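PDB 3CX3: lipoprotein from Streptococcus pneumoniae, which binds zinc and probably delivers it to an ABC transporter for uptake, acting as the solute-binding lipoprotein. Local coordinates for residues A[26-31]-A[137-142]; A[92-97]-A[119-124]; A[155-160]-A[266-271]; A[208-213]-A[238-243]; A[253-258]-A[276-281]. All coordinates share one frame; numbering follows the deposited sequence.

Overall arrangement
Five contacts run through a two-lobed zinc-binding protein. Contacts 1 and 3 are buried helix-to-helix packing: contact 1 sets helix 18-28 against helix 125-142, and contact 3 sets the long helix 147-173 against helix 268-281. Contact 5 uses that last helix again, joining its end to the edge strand 252-254 and the residues after it through aliphatic side chains and a bridging water. Contact 2, partly buried, folds the loop that carries zinc ligand His-120; Trp-122 ties it to contacts 3 and 5 by hydrogen bonds. Contact 4 lies farthest from the centre of the chain, where a proline and a glutamate carboxylate meet one valine. In none of the five does a direct hydrogen bond cross between the segments.

Contact 1 of 5, residues A[26-31]-A[137-142]; sequences EVSGDL and DKLSEV
Ser-28 OG is held from its own side of the contact and meets hydrocarbon on the other. It has a hydrogen bond with Asn-32 ND2 and a weak one with Val-24 O, one turn back in the helix, while Leu-139 CD2 lies 4.0 Å from OG. The hydroxyl stands beside the backbone N and anti to the carbonyl carbon (chi1 -76°), which turns it back along the helix toward Val-24 O. Leu-139 works through a single branch: the same CD2 methyl also meets Val-27 CG1 at 4.2 Å, so one methyl touches both helix residues. No hydrogen bond crosses between 26-31 and 137-142, and the CA atoms of Val-27 and Leu-139 stay 8.8 Å apart. The contact is small and buried; Val-27 also touches Ile-135 and Ala-136 of helix 125-142. Helix 18-28 ends at Ser-28, and Gly-29, with positive phi, takes the chain out of it; Leu-31 N then bonds to Ser-28 O at 3.1 Å. Tyr-150 of helix 147-173 covers Val-27, Ser-28 and Ser-140, whereas Leu-139 sits between helix 18-28 and Leu-88 of strand 86-89, an edge of the first parallel sheet.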
# COMPACT_ATOMS: atom_id res chain seq x y z
N GLU A 26 -14.53 2.39 0.48
CA GLU A 26 -15.17 1.24 1.11
C GLU A 26 -15.82 1.61 2.44
O GLU A 26 -16.86 1.04 2.79
CB GLU A 26 -14.20 0.07 1.27
CG GLU A 26 -14.56 -1.11 0.40
CD GLU A 26 -13.41 -1.64 -0.43
OE1 GLU A 26 -12.94 -2.76 -0.15
OE2 GLU A 26 -12.98 -0.94 -1.39
N VAL A 27 -15.23 2.57 3.15
CA VAL A 27 -15.78 3.00 4.43
C VAL A 27 -17.01 3.89 4.24
O VAL A 27 -17.91 3.88 5.08
CB VAL A 27 -14.71 3.66 5.34
CG1 VAL A 27 -15.36 4.37 6.53
CG2 VAL A 27 -13.70 2.61 5.84
N SER A 28 -17.03 4.64 3.14
CA SER A 28 -18.10 5.60 2.87
C SER A 28 -19.32 4.99 2.14
O SER A 28 -20.44 5.51 2.24
CB SER A 28 -17.55 6.79 2.09
OG SER A 28 -16.83 7.66 2.94
N GLY A 29 -19.09 3.89 1.42
CA GLY A 29 -20.12 3.25 0.62
C GLY A 29 -20.54 4.11 -0.56
O GLY A 29 -19.88 4.09 -1.61
N ASP A 30 -21.61 4.88 -0.37
CA ASP A 30 -22.18 5.74 -1.41
C ASP A 30 -22.32 7.20 -0.95
O ASP A 30 -22.91 8.03 -1.65
CB ASP A 30 -23.54 5.20 -1.86
CG ASP A 30 -24.53 4.99 -0.70
OD1 ASP A 30 -24.19 5.29 0.47
OD2 ASP A 30 -25.65 4.51 -0.97
N LEU A 31 -21.76 7.51 0.21
CA LEU A 31 -22.00 8.78 0.90
C LEU A 31 -21.30 10.03 0.39
O LEU A 31 -21.94 11.07 0.24
CB LEU A 31 -21.70 8.63 2.38
CG LEU A 31 -22.78 7.97 3.21
CD1 LEU A 31 -22.30 7.98 4.64
CD2 LEU A 31 -24.10 8.71 3.06
N ASP A 137 -13.21 5.85 12.29
CA ASP A 137 -13.15 6.68 13.50
C ASP A 137 -13.01 8.17 13.20
O ASP A 137 -13.86 9.00 13.60
CB ASP A 137 -12.02 6.23 14.42
CG ASP A 137 -12.29 4.87 15.07
OD1 ASP A 137 -11.50 4.45 15.93
OD2 ASP A 137 -13.30 4.23 14.71
N LYS A 138 -11.94 8.52 12.48
CA LYS A 138 -11.66 9.91 12.16
C LYS A 138 -12.76 10.49 11.29
O LYS A 138 -13.22 11.60 11.53
CB LYS A 138 -10.29 10.06 11.47
CG LYS A 138 -9.10 9.71 12.35
CD LYS A 138 -7.82 9.72 11.51
CE LYS A 138 -6.59 10.17 12.28
NZ LYS A 138 -6.34 9.43 13.56
N LEU A 139 -13.18 9.71 10.30
CA LEU A 139 -14.35 10.10 9.49
C LEU A 139 -15.59 10.30 10.36
O LEU A 139 -16.34 11.26 10.15
CB LEU A 139 -14.63 9.10 8.37
CG LEU A 139 -14.28 9.55 6.94
CD1 LEU A 139 -12.93 10.28 6.88
CD2 LEU A 139 -14.32 8.40 5.91
N SER A 140 -15.80 9.42 11.33
CA SER A 140 -17.05 9.52 12.11
C SER A 140 -17.00 10.57 13.23
O SER A 140 -18.05 10.94 13.77
CB SER A 140 -17.59 8.15 12.53
OG SER A 140 -16.76 7.50 13.45
N GLU A 141 -15.81 11.07 13.57
CA GLU A 141 -15.76 12.27 14.42
C GLU A 141 -15.96 13.55 13.59
O GLU A 141 -16.60 14.50 14.03
CB GLU A 141 -14.50 12.31 15.30
CG GLU A 141 -13.82 13.71 15.50
CD GLU A 141 -14.73 14.81 16.06
OE1 GLU A 141 -15.56 14.56 16.96
OE2 GLU A 141 -14.61 15.96 15.58
N VAL A 142 -15.43 13.57 12.37
CA VAL A 142 -15.56 14.73 11.49
C VAL A 142 -16.99 14.93 10.95
O VAL A 142 -17.48 16.07 10.85
CB VAL A 142 -14.50 14.68 10.36
CG1 VAL A 142 -14.98 15.37 9.07
CG2 VAL A 142 -13.20 15.27 10.87

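Contact 2 of 5, residues A[92-97]-A[119-124]; sequences EGMTLE and PHTWLD. With ZN (zinc ion), chain E.
Pro-119 opens the second segment beside Leu-96, whose CD1 methyl comes to 4.3 Å from Pro-119 CA. His-120 follows and turns its ring away from 92-97, binding zinc through NE2 at 2.0 Å; His-44, His-184 and Glu-259 complete the site. Its ND1 is hydrogen-bonded to Asp-118 OD1, a second-shell carboxylate that fixes the ring's rotation and may make NE2 a stronger donor to the metal. Thr-121 carries most of the contact. The selenomethionine Met-94 reaches it tip to tip, its CE meeting Thr-121 CG2 and OG1 at 3.5 Å each, because the chain bends at its last torsion (chi3 57°). Leu-96 crosses the threonine at about a right angle and brings CD2 to 3.9 Å from Thr-121 OG1. Trp-122 takes its partners outside 92-97: His-120 CA lies over one face of its ring, toward the rim, NE1 donates to Pro-257 O and its carbonyl accepts from Tyr-268 OH. Asp-124 ends the segment at the N-cap of helix 125-142, OD2 in a salt bridge with Arg-193. Apart from Thr-121 OG1, buried without a partner in the model against methyls of Met-94 and Leu-96, the contact is apolar; cohesion comes from packing behind the zinc ligand.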
# COMPACT_ATOMS: atom_id res chain seq x y z
N GLU A 92 -2.35 6.62 11.63
CA GLU A 92 -1.86 7.31 12.81
C GLU A 92 -2.03 6.44 14.05
O GLU A 92 -3.09 5.89 14.30
CB GLU A 92 -2.58 8.62 12.98
CG GLU A 92 -1.92 9.57 13.97
CD GLU A 92 -2.87 10.66 14.38
OE1 GLU A 92 -2.40 11.72 14.84
OE2 GLU A 92 -4.09 10.45 14.23
N GLY A 93 -0.94 6.30 14.80
CA GLY A 93 -0.89 5.40 15.94
C GLY A 93 -0.33 4.03 15.60
O GLY A 93 0.33 3.41 16.44
N MSE A 94 -0.59 3.54 14.38
CA MSE A 94 -0.09 2.22 13.95
C MSE A 94 1.42 2.11 13.99
O MSE A 94 2.12 2.93 13.42
CB MSE A 94 -0.55 1.88 12.54
CG MSE A 94 -2.03 1.62 12.43
SE MSE A 94 -2.40 1.11 10.62
CE MSE A 94 -1.20 -0.40 10.40
N THR A 95 1.90 1.07 14.65
CA THR A 95 3.32 0.93 14.93
C THR A 95 4.00 0.30 13.72
O THR A 95 3.65 -0.82 13.34
CB THR A 95 3.56 0.12 16.27
OG1 THR A 95 4.24 -1.11 16.01
CG2 THR A 95 2.24 -0.18 16.98
N LEU A 96 4.93 1.03 13.11
CA LEU A 96 5.66 0.58 11.90
C LEU A 96 7.05 0.01 12.20
O LEU A 96 7.79 0.53 13.04
CB LEU A 96 5.82 1.72 10.87
CG LEU A 96 4.68 2.63 10.39
CD1 LEU A 96 5.24 3.76 9.55
CD2 LEU A 96 3.61 1.89 9.62
N GLU A 97 7.40 -1.06 11.50
CA GLU A 97 8.72 -1.68 11.70
C GLU A 97 9.84 -0.88 11.02
O GLU A 97 9.69 -0.39 9.90
CB GLU A 97 8.72 -3.19 11.33
CG GLU A 97 8.73 -3.58 9.83
CD GLU A 97 8.17 -5.00 9.53
OE1 GLU A 97 8.08 -5.35 8.33
OE2 GLU A 97 7.82 -5.75 10.47
N PRO A 119 6.66 1.77 5.55
CA PRO A 119 5.27 2.21 5.53
C PRO A 119 4.25 1.19 5.03
O PRO A 119 3.04 1.48 5.05
CB PRO A 119 5.31 3.38 4.54
CG PRO A 119 6.39 3.02 3.55
CD PRO A 119 7.41 2.25 4.36
N HIS A 120 4.72 0.02 4.59
CA HIS A 120 4.01 -0.81 3.59
C HIS A 120 3.00 -1.75 4.20
O HIS A 120 2.66 -2.82 3.67
CB HIS A 120 5.00 -1.63 2.80
CG HIS A 120 5.61 -0.90 1.66
ND1 HIS A 120 6.89 -0.40 1.72
CD2 HIS A 120 5.14 -0.65 0.40
CE1 HIS A 120 7.19 0.15 0.54
NE2 HIS A 120 6.14 0.01 -0.27
N THR A 121 2.52 -1.30 5.33
CA THR A 121 1.45 -1.90 6.07
C THR A 121 0.33 -2.51 5.20
O THR A 121 0.10 -3.72 5.25
CB THR A 121 1.01 -0.84 7.05
OG1 THR A 121 1.53 -1.16 8.35
CG2 THR A 121 -0.47 -0.64 7.03
N TRP A 122 -0.32 -1.69 4.37
CA TRP A 122 -1.58 -2.03 3.76
C TRP A 122 -1.68 -3.43 3.15
O TRP A 122 -2.78 -3.91 2.90
CB TRP A 122 -1.95 -0.95 2.72
CG TRP A 122 -0.98 -0.79 1.58
CD1 TRP A 122 -1.02 -1.42 0.40
CD2 TRP A 122 0.16 0.10 1.52
NE1 TRP A 122 0.02 -1.02 -0.42
CE2 TRP A 122 0.75 -0.07 0.24
CE3 TRP A 122 0.72 1.03 2.42
CZ2 TRP A 122 1.89 0.65 -0.17
CZ3 TRP A 122 1.87 1.74 2.02
CH2 TRP A 122 2.43 1.55 0.73
N LEU A 123 -0.53 -4.08 2.96
CA LEU A 123 -0.39 -5.38 2.29
C LEU A 123 -0.54 -6.55 3.23
O LEU A 123 -0.55 -7.71 2.84
CB LEU A 123 0.97 -5.48 1.62
CG LEU A 123 1.11 -4.66 0.33
CD1 LEU A 123 2.54 -4.79 -0.21
CD2 LEU A 123 0.05 -5.04 -0.74
N ASP A 124 -0.65 -6.23 4.51
CA ASP A 124 -0.87 -7.26 5.49
C ASP A 124 -2.33 -7.15 5.79
O ASP A 124 -2.78 -6.11 6.27
CB ASP A 124 -0.04 -6.97 6.73
CG ASP A 124 -0.37 -7.87 7.86
OD1 ASP A 124 -1.42 -8.54 7.80
OD2 ASP A 124 0.42 -7.89 8.82
ZN ZN E . 6.49 0.96 -2.04

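Contact 3 of 5, residues A[155-160]-A[266-271]; sequences QAFIKK and KTYLEN
Phe-157 and Leu-269 form the tight part of the contact. Leu-269 CD1 sits over the centre of one face of the phenyl ring, 3.9 Å from the centroid and 9° off the ring normal, a CH-pi contact. At the edge of the same ring, near its plane, Tyr-268 CD2 lies 3.8 Å from Phe-157 CZ. The phenylalanine reaches both because its CG is anti to the backbone N (chi1 -176°). Leu-269 CD1 also approaches Phe-157 O at 3.6 Å. Helix 147-173 is the long helix that spans the two lobes in this family of metal-binding proteins, and the start of helix 268-281 docks against it here. At the tyrosine's far end OH is hydrogen-bonded to Trp-122 O, linking the packing to the loop of a zinc ligand, and Ala-128 and Ala-132 of helix 125-142 line Phe-157. The looser flank lies toward solvent. There Lys-160 lends only its aliphatic stem, with CG 3.7 Å from Leu-269 CD1, and the lysine is partly exposed. Farther out, just before helix 268-281, Thr-267 N donates to Glu-270 OE2 at 2.9 Å in a nearly straight bond (170°), meeting the oxygen from above the carboxylate plane.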
# COMPACT_ATOMS: atom_id res chain seq x y z
N GLN A 155 -16.32 -2.45 9.43
CA GLN A 155 -16.54 -3.69 10.16
C GLN A 155 -16.57 -4.93 9.28
O GLN A 155 -15.99 -5.98 9.62
CB GLN A 155 -17.83 -3.60 10.96
CG GLN A 155 -17.69 -4.21 12.33
CD GLN A 155 -16.29 -4.01 12.89
OE1 GLN A 155 -15.53 -4.97 13.01
NE2 GLN A 155 -15.94 -2.75 13.18
N ALA A 156 -17.27 -4.81 8.16
CA ALA A 156 -17.28 -5.84 7.15
C ALA A 156 -15.85 -5.98 6.65
O ALA A 156 -15.35 -7.10 6.52
CB ALA A 156 -18.19 -5.46 5.99
N PHE A 157 -15.21 -4.85 6.38
CA PHE A 157 -13.91 -4.86 5.74
C PHE A 157 -12.98 -5.71 6.61
O PHE A 157 -12.49 -6.76 6.17
CB PHE A 157 -13.40 -3.43 5.53
CG PHE A 157 -12.09 -3.33 4.79
CD1 PHE A 157 -12.07 -3.13 3.40
CD2 PHE A 157 -10.88 -3.40 5.47
CE1 PHE A 157 -10.86 -3.01 2.72
CE2 PHE A 157 -9.66 -3.29 4.81
CZ PHE A 157 -9.65 -3.08 3.43
N ILE A 158 -12.80 -5.29 7.86
CA ILE A 158 -11.91 -6.01 8.77
C ILE A 158 -12.26 -7.49 8.83
O ILE A 158 -11.37 -8.32 8.96
CB ILE A 158 -11.75 -5.34 10.20
CG1 ILE A 158 -12.54 -6.08 11.29
CG2 ILE A 158 -12.06 -3.84 10.17
CD1 ILE A 158 -11.68 -7.01 12.16
N LYS A 159 -13.54 -7.81 8.70
CA LYS A 159 -14.04 -9.20 8.75
C LYS A 159 -13.59 -10.03 7.55
O LYS A 159 -13.16 -11.17 7.71
CB LYS A 159 -15.56 -9.21 8.83
CG LYS A 159 -16.21 -10.59 8.71
CD LYS A 159 -17.53 -10.51 7.95
CE LYS A 159 -17.38 -9.76 6.61
NZ LYS A 159 -18.15 -10.45 5.53
N LYS A 160 -13.70 -9.46 6.36
CA LYS A 160 -13.30 -10.17 5.15
C LYS A 160 -11.79 -10.08 4.96
O LYS A 160 -11.22 -10.74 4.09
CB LYS A 160 -14.08 -9.70 3.90
CG LYS A 160 -14.20 -8.19 3.71
CD LYS A 160 -15.21 -7.83 2.62
CE LYS A 160 -15.79 -6.41 2.81
NZ LYS A 160 -14.81 -5.30 2.60
N LYS A 266 -12.47 -4.76 -9.34
CA LYS A 266 -12.18 -5.39 -8.04
C LYS A 266 -12.10 -4.47 -6.83
O LYS A 266 -11.68 -3.32 -6.93
CB LYS A 266 -10.90 -6.24 -8.14
CG LYS A 266 -10.79 -7.09 -9.41
CD LYS A 266 -9.39 -7.67 -9.56
CE LYS A 266 -9.35 -9.18 -9.34
NZ LYS A 266 -10.01 -9.62 -8.09
N THR A 267 -12.50 -5.01 -5.68
CA THR A 267 -12.49 -4.34 -4.38
C THR A 267 -11.02 -4.11 -3.99
O THR A 267 -10.13 -4.41 -4.79
CB THR A 267 -13.26 -5.23 -3.34
OG1 THR A 267 -14.19 -4.45 -2.60
CG2 THR A 267 -12.34 -5.92 -2.39
N TYR A 268 -10.73 -3.58 -2.81
CA TYR A 268 -9.32 -3.53 -2.37
C TYR A 268 -8.84 -4.92 -2.00
O TYR A 268 -7.85 -5.42 -2.54
CB TYR A 268 -9.10 -2.57 -1.20
CG TYR A 268 -7.67 -2.61 -0.70
CD1 TYR A 268 -6.65 -2.00 -1.41
CD2 TYR A 268 -7.34 -3.30 0.46
CE1 TYR A 268 -5.34 -2.06 -0.98
CE2 TYR A 268 -6.02 -3.35 0.90
CZ TYR A 268 -5.03 -2.73 0.17
OH TYR A 268 -3.73 -2.78 0.58
N LEU A 269 -9.57 -5.55 -1.07
CA LEU A 269 -9.25 -6.88 -0.59
C LEU A 269 -9.23 -7.94 -1.69
O LEU A 269 -8.43 -8.88 -1.65
CB LEU A 269 -10.19 -7.28 0.54
CG LEU A 269 -9.81 -6.61 1.87
CD1 LEU A 269 -10.82 -6.95 2.95
CD2 LEU A 269 -8.39 -6.97 2.30
N GLU A 270 -10.08 -7.76 -2.69
CA GLU A 270 -10.08 -8.58 -3.89
C GLU A 270 -8.76 -8.49 -4.67
O GLU A 270 -8.27 -9.51 -5.16
CB GLU A 270 -11.28 -8.24 -4.77
CG GLU A 270 -12.59 -8.74 -4.17
CD GLU A 270 -13.82 -8.41 -4.99
OE1 GLU A 270 -14.90 -8.91 -4.61
OE2 GLU A 270 -13.74 -7.65 -5.99
N ASN A 271 -8.17 -7.28 -4.75
CA ASN A 271 -6.84 -7.09 -5.36
C ASN A 271 -5.67 -7.58 -4.50
O ASN A 271 -4.68 -8.14 -5.01
CB ASN A 271 -6.59 -5.61 -5.71
CG ASN A 271 -7.30 -5.16 -6.97
OD1 ASN A 271 -7.01 -5.62 -8.08
ND2 ASN A 271 -8.20 -4.20 -6.80

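Contact 4 of 5, residues A[208-213]-A[238-243]; sequences QEPSPR and SKVAET
Apolar contact joins Pro-210 to Val-240: the pyrrolidine meets the valine with Pro-210 CD 4.0 Å from Val-240 CG2. Ile-201 touches both residues. A second kind sets a charged group on a methyl. The side chain of Glu-209 folds at its second torsion (chi2 -81°) and slants across the valine, bringing OE2 to 3.2 Å and OE1 to 3.3 Å from Val-240 CG1, nearer than its carboxylate carbon. These approaches are short, and with chi1 of Val-240 at 22° the local fit looks strained or imprecisely modelled. No hydrogen bond crosses the contact; the following lie within 238-243. Ser-238 takes the N-cap position and its OG accepts a weak capping bond from Ala-241 N. Lys-239 O is gripped twice by Thr-243, at 2.8 Å from its N and 2.9 Å from its OG1, the hydroxyl approaching from above the carbonyl plane. The one salt bridge also runs within helix 239-245, with Lys-239 NZ meeting Glu-242 OE2 on the anti side at 2.9 Å. The polar groups thus shape and cap the helix, and the loop before helix 213-224 is held to it across the contact by van der Waals packing alone.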
# COMPACT_ATOMS: atom_id res chain seq x y z
N GLN A 208 15.55 3.69 -4.45
CA GLN A 208 16.74 3.14 -3.80
C GLN A 208 17.17 1.86 -4.53
O GLN A 208 16.96 0.75 -4.04
CB GLN A 208 16.54 2.89 -2.30
CG GLN A 208 16.31 4.12 -1.46
CD GLN A 208 15.16 3.90 -0.51
OE1 GLN A 208 14.03 3.78 -0.94
NE2 GLN A 208 15.45 3.83 0.79
N GLU A 209 17.78 2.06 -5.70
CA GLU A 209 18.29 0.99 -6.56
C GLU A 209 19.63 0.46 -6.05
O GLU A 209 20.39 1.23 -5.47
CB GLU A 209 18.46 1.53 -8.00
CG GLU A 209 17.17 2.02 -8.69
CD GLU A 209 16.35 0.88 -9.30
OE1 GLU A 209 16.47 -0.27 -8.81
OE2 GLU A 209 15.58 1.14 -10.26
N PRO A 210 19.91 -0.85 -6.26
CA PRO A 210 21.04 -1.68 -5.75
C PRO A 210 22.47 -1.08 -5.62
O PRO A 210 22.70 -0.37 -4.63
CB PRO A 210 21.01 -2.89 -6.66
CG PRO A 210 19.59 -3.08 -6.90
CD PRO A 210 19.02 -1.68 -7.09
N SER A 211 23.43 -1.39 -6.49
CA SER A 211 24.77 -0.74 -6.39
C SER A 211 25.77 -0.72 -7.57
O SER A 211 26.12 0.37 -8.01
CB SER A 211 25.49 -1.04 -5.06
OG SER A 211 25.80 -2.41 -4.94
N PRO A 212 26.22 -1.88 -8.13
CA PRO A 212 25.89 -3.31 -8.22
C PRO A 212 26.64 -4.35 -7.37
O PRO A 212 26.63 -5.53 -7.74
CB PRO A 212 26.20 -3.61 -9.68
CG PRO A 212 27.42 -2.73 -9.95
CD PRO A 212 27.39 -1.58 -8.97
N ARG A 213 27.29 -3.96 -6.28
CA ARG A 213 27.68 -4.95 -5.27
C ARG A 213 26.42 -5.60 -4.67
O ARG A 213 26.40 -6.81 -4.43
CB ARG A 213 28.54 -4.31 -4.18
CG ARG A 213 28.90 -5.24 -3.02
CD ARG A 213 29.63 -4.51 -1.89
NE ARG A 213 30.93 -4.01 -2.34
CZ ARG A 213 31.92 -3.60 -1.54
NH1 ARG A 213 31.77 -3.63 -0.22
NH2 ARG A 213 33.06 -3.16 -2.08
N SER A 238 11.65 -1.07 -13.56
CA SER A 238 12.77 -1.96 -13.25
C SER A 238 13.22 -2.76 -14.46
O SER A 238 12.76 -3.88 -14.71
CB SER A 238 12.57 -2.84 -12.02
OG SER A 238 13.82 -3.22 -11.47
N LYS A 239 14.10 -2.13 -15.21
CA LYS A 239 15.02 -2.83 -16.07
C LYS A 239 15.95 -3.60 -15.14
O LYS A 239 16.33 -4.73 -15.41
CB LYS A 239 15.80 -1.82 -16.90
CG LYS A 239 15.15 -1.46 -18.23
CD LYS A 239 13.63 -1.20 -18.12
CE LYS A 239 12.94 -1.40 -19.48
NZ LYS A 239 12.94 -2.84 -19.93
N VAL A 240 16.29 -2.98 -14.01
CA VAL A 240 17.24 -3.58 -13.07
C VAL A 240 16.77 -4.96 -12.55
O VAL A 240 17.60 -5.77 -12.13
CB VAL A 240 17.69 -2.53 -11.99
CG1 VAL A 240 16.67 -1.42 -11.87
CG2 VAL A 240 18.02 -3.16 -10.64
N ALA A 241 15.47 -5.22 -12.66
CA ALA A 241 14.91 -6.57 -12.48
C ALA A 241 15.03 -7.40 -13.75
O ALA A 241 15.73 -8.39 -13.76
CB ALA A 241 13.47 -6.50 -12.01
N GLU A 242 14.35 -7.00 -14.83
CA GLU A 242 14.52 -7.66 -16.14
C GLU A 242 15.92 -8.23 -16.26
O GLU A 242 16.11 -9.42 -16.54
CB GLU A 242 14.31 -6.67 -17.28
CG GLU A 242 12.97 -6.75 -18.03
CD GLU A 242 11.95 -5.76 -17.51
OE1 GLU A 242 11.00 -6.21 -16.83
OE2 GLU A 242 12.08 -4.54 -17.77
N THR A 243 16.91 -7.37 -16.02
CA THR A 243 18.31 -7.71 -16.20
C THR A 243 18.84 -8.53 -15.00
O THR A 243 19.91 -8.24 -14.44
CB THR A 243 19.15 -6.43 -16.49
OG1 THR A 243 19.11 -5.56 -15.36
CG2 THR A 243 18.60 -5.67 -17.72

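Contact 5 of 5, residues A[253-258]-A[276-281]; sequences KTLNPL and MSILAE
Leu-255 and Ile-278 meet through one methyl each, with Leu-255 CD2 4.3 Å from Ile-278 CG2. Leu-255 is in an unusual conformation, both torsions away from staggered values (chi1 -137°, chi2 -137°); its CB does not aim at the helix, but CD2 swings over to it and also lies 4.3 Å from Leu-279 CB. Ile-278 is more regular. Its CG1 stands anti to the carbonyl carbon (chi1 -63°), which places CG2 anti to the backbone N, where it faces the strand and comes to 4.1 Å from Thr-254 O. Lys-253 reaches obliquely toward the helix, where NZ donates to a water at 2.9 Å and that water donates to Ile-278 O at 3.0 Å. This bridge may let the ammonium charge ease the carbonyls near the helix's last turn. Phe-231 of the neighbouring strand touches Leu-255, Ile-278 and Leu-279, backing the apolar part. Asn-256 N is hydrogen-bonded to Asn-275 OD1, extending the join to the residue just before 276-281. Strand 252-254 is an edge of the second lobe's parallel sheet, and helix 268-281 lies against it after the loop of zinc ligand Glu-259, a helix laid on a strand as in alpha/beta lobes of solute-binding proteins.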
# COMPACT_ATOMS: atom_id res chain seq x y z
N LYS A 253 7.65 -12.90 -13.04
CA LYS A 253 6.21 -12.67 -12.84
C LYS A 253 5.95 -11.38 -12.08
O LYS A 253 6.75 -10.97 -11.26
CB LYS A 253 5.54 -13.85 -12.12
CG LYS A 253 5.26 -15.02 -13.03
CD LYS A 253 4.03 -15.79 -12.59
CE LYS A 253 4.33 -16.68 -11.40
NZ LYS A 253 3.38 -17.84 -11.31
N THR A 254 4.81 -10.76 -12.39
CA THR A 254 4.46 -9.47 -11.81
C THR A 254 3.57 -9.61 -10.59
O THR A 254 2.63 -10.40 -10.60
CB THR A 254 3.82 -8.52 -12.86
OG1 THR A 254 2.99 -7.55 -12.21
CG2 THR A 254 2.99 -9.30 -13.83
N LEU A 255 3.88 -8.83 -9.55
CA LEU A 255 3.21 -8.88 -8.25
C LEU A 255 2.90 -7.44 -7.82
O LEU A 255 3.83 -6.63 -7.69
CB LEU A 255 4.18 -9.51 -7.26
CG LEU A 255 3.95 -10.56 -6.17
CD1 LEU A 255 4.71 -10.08 -4.97
CD2 LEU A 255 2.49 -10.88 -5.80
N ASN A 256 1.63 -7.11 -7.59
CA ASN A 256 1.20 -5.72 -7.29
C ASN A 256 1.30 -5.31 -5.79
O ASN A 256 0.65 -5.91 -4.92
CB ASN A 256 -0.24 -5.48 -7.75
CG ASN A 256 -0.44 -4.14 -8.43
OD1 ASN A 256 -1.08 -4.07 -9.50
ND2 ASN A 256 0.04 -3.07 -7.82
N PRO A 257 2.09 -4.26 -5.51
CA PRO A 257 2.17 -3.72 -4.16
C PRO A 257 1.04 -2.71 -3.91
O PRO A 257 1.00 -2.07 -2.83
CB PRO A 257 3.54 -3.04 -4.15
CG PRO A 257 3.83 -2.63 -5.55
CD PRO A 257 2.97 -3.53 -6.46
N LEU A 258 0.13 -2.58 -4.89
CA LEU A 258 -1.05 -1.72 -4.85
C LEU A 258 -0.80 -0.22 -4.70
O LEU A 258 -1.67 0.53 -4.28
CB LEU A 258 -2.08 -2.22 -3.83
CG LEU A 258 -2.40 -3.71 -3.87
CD1 LEU A 258 -3.15 -4.12 -2.59
CD2 LEU A 258 -3.17 -4.15 -5.11
N MSE A 276 -2.11 -12.18 -3.57
CA MSE A 276 -1.83 -13.24 -2.61
C MSE A 276 -1.90 -14.62 -3.24
O MSE A 276 -1.13 -15.50 -2.86
CB MSE A 276 -2.70 -13.11 -1.38
CG MSE A 276 -2.27 -11.95 -0.53
SE MSE A 276 -3.43 -11.69 0.98
CE MSE A 276 -2.92 -13.22 2.07
N SER A 277 -2.82 -14.79 -4.20
CA SER A 277 -2.86 -15.99 -5.07
C SER A 277 -1.52 -16.26 -5.72
O SER A 277 -0.86 -17.27 -5.46
CB SER A 277 -3.86 -15.78 -6.22
OG SER A 277 -5.18 -16.05 -5.83
N ILE A 278 -1.14 -15.33 -6.58
CA ILE A 278 0.09 -15.38 -7.36
C ILE A 278 1.25 -15.85 -6.48
O ILE A 278 1.84 -16.90 -6.76
CB ILE A 278 0.34 -14.02 -8.05
CG1 ILE A 278 -0.80 -13.73 -9.05
CG2 ILE A 278 1.71 -13.96 -8.75
CD1 ILE A 278 -0.99 -12.26 -9.40
N LEU A 279 1.52 -15.12 -5.40
CA LEU A 279 2.62 -15.46 -4.49
C LEU A 279 2.54 -16.88 -3.90
O LEU A 279 3.54 -17.62 -3.89
CB LEU A 279 2.74 -14.42 -3.37
CG LEU A 279 3.94 -14.58 -2.43
CD1 LEU A 279 5.27 -14.46 -3.19
CD2 LEU A 279 3.89 -13.57 -1.26
N ALA A 280 1.37 -17.27 -3.41
CA ALA A 280 1.17 -18.61 -2.86
C ALA A 280 1.23 -19.69 -3.95
O ALA A 280 1.83 -20.74 -3.73
CB ALA A 280 -0.12 -18.68 -2.09
N GLU A 281 0.63 -19.44 -5.12
CA GLU A 281 0.67 -20.39 -6.24
C GLU A 281 2.11 -20.72 -6.66
O GLU A 281 2.40 -21.83 -7.10
CB GLU A 281 -0.15 -19.89 -7.45
CG GLU A 281 0.01 -20.75 -8.72
CD GLU A 281 -1.31 -21.05 -9.41
O HOH W 1 1.05 -17.22 -9.64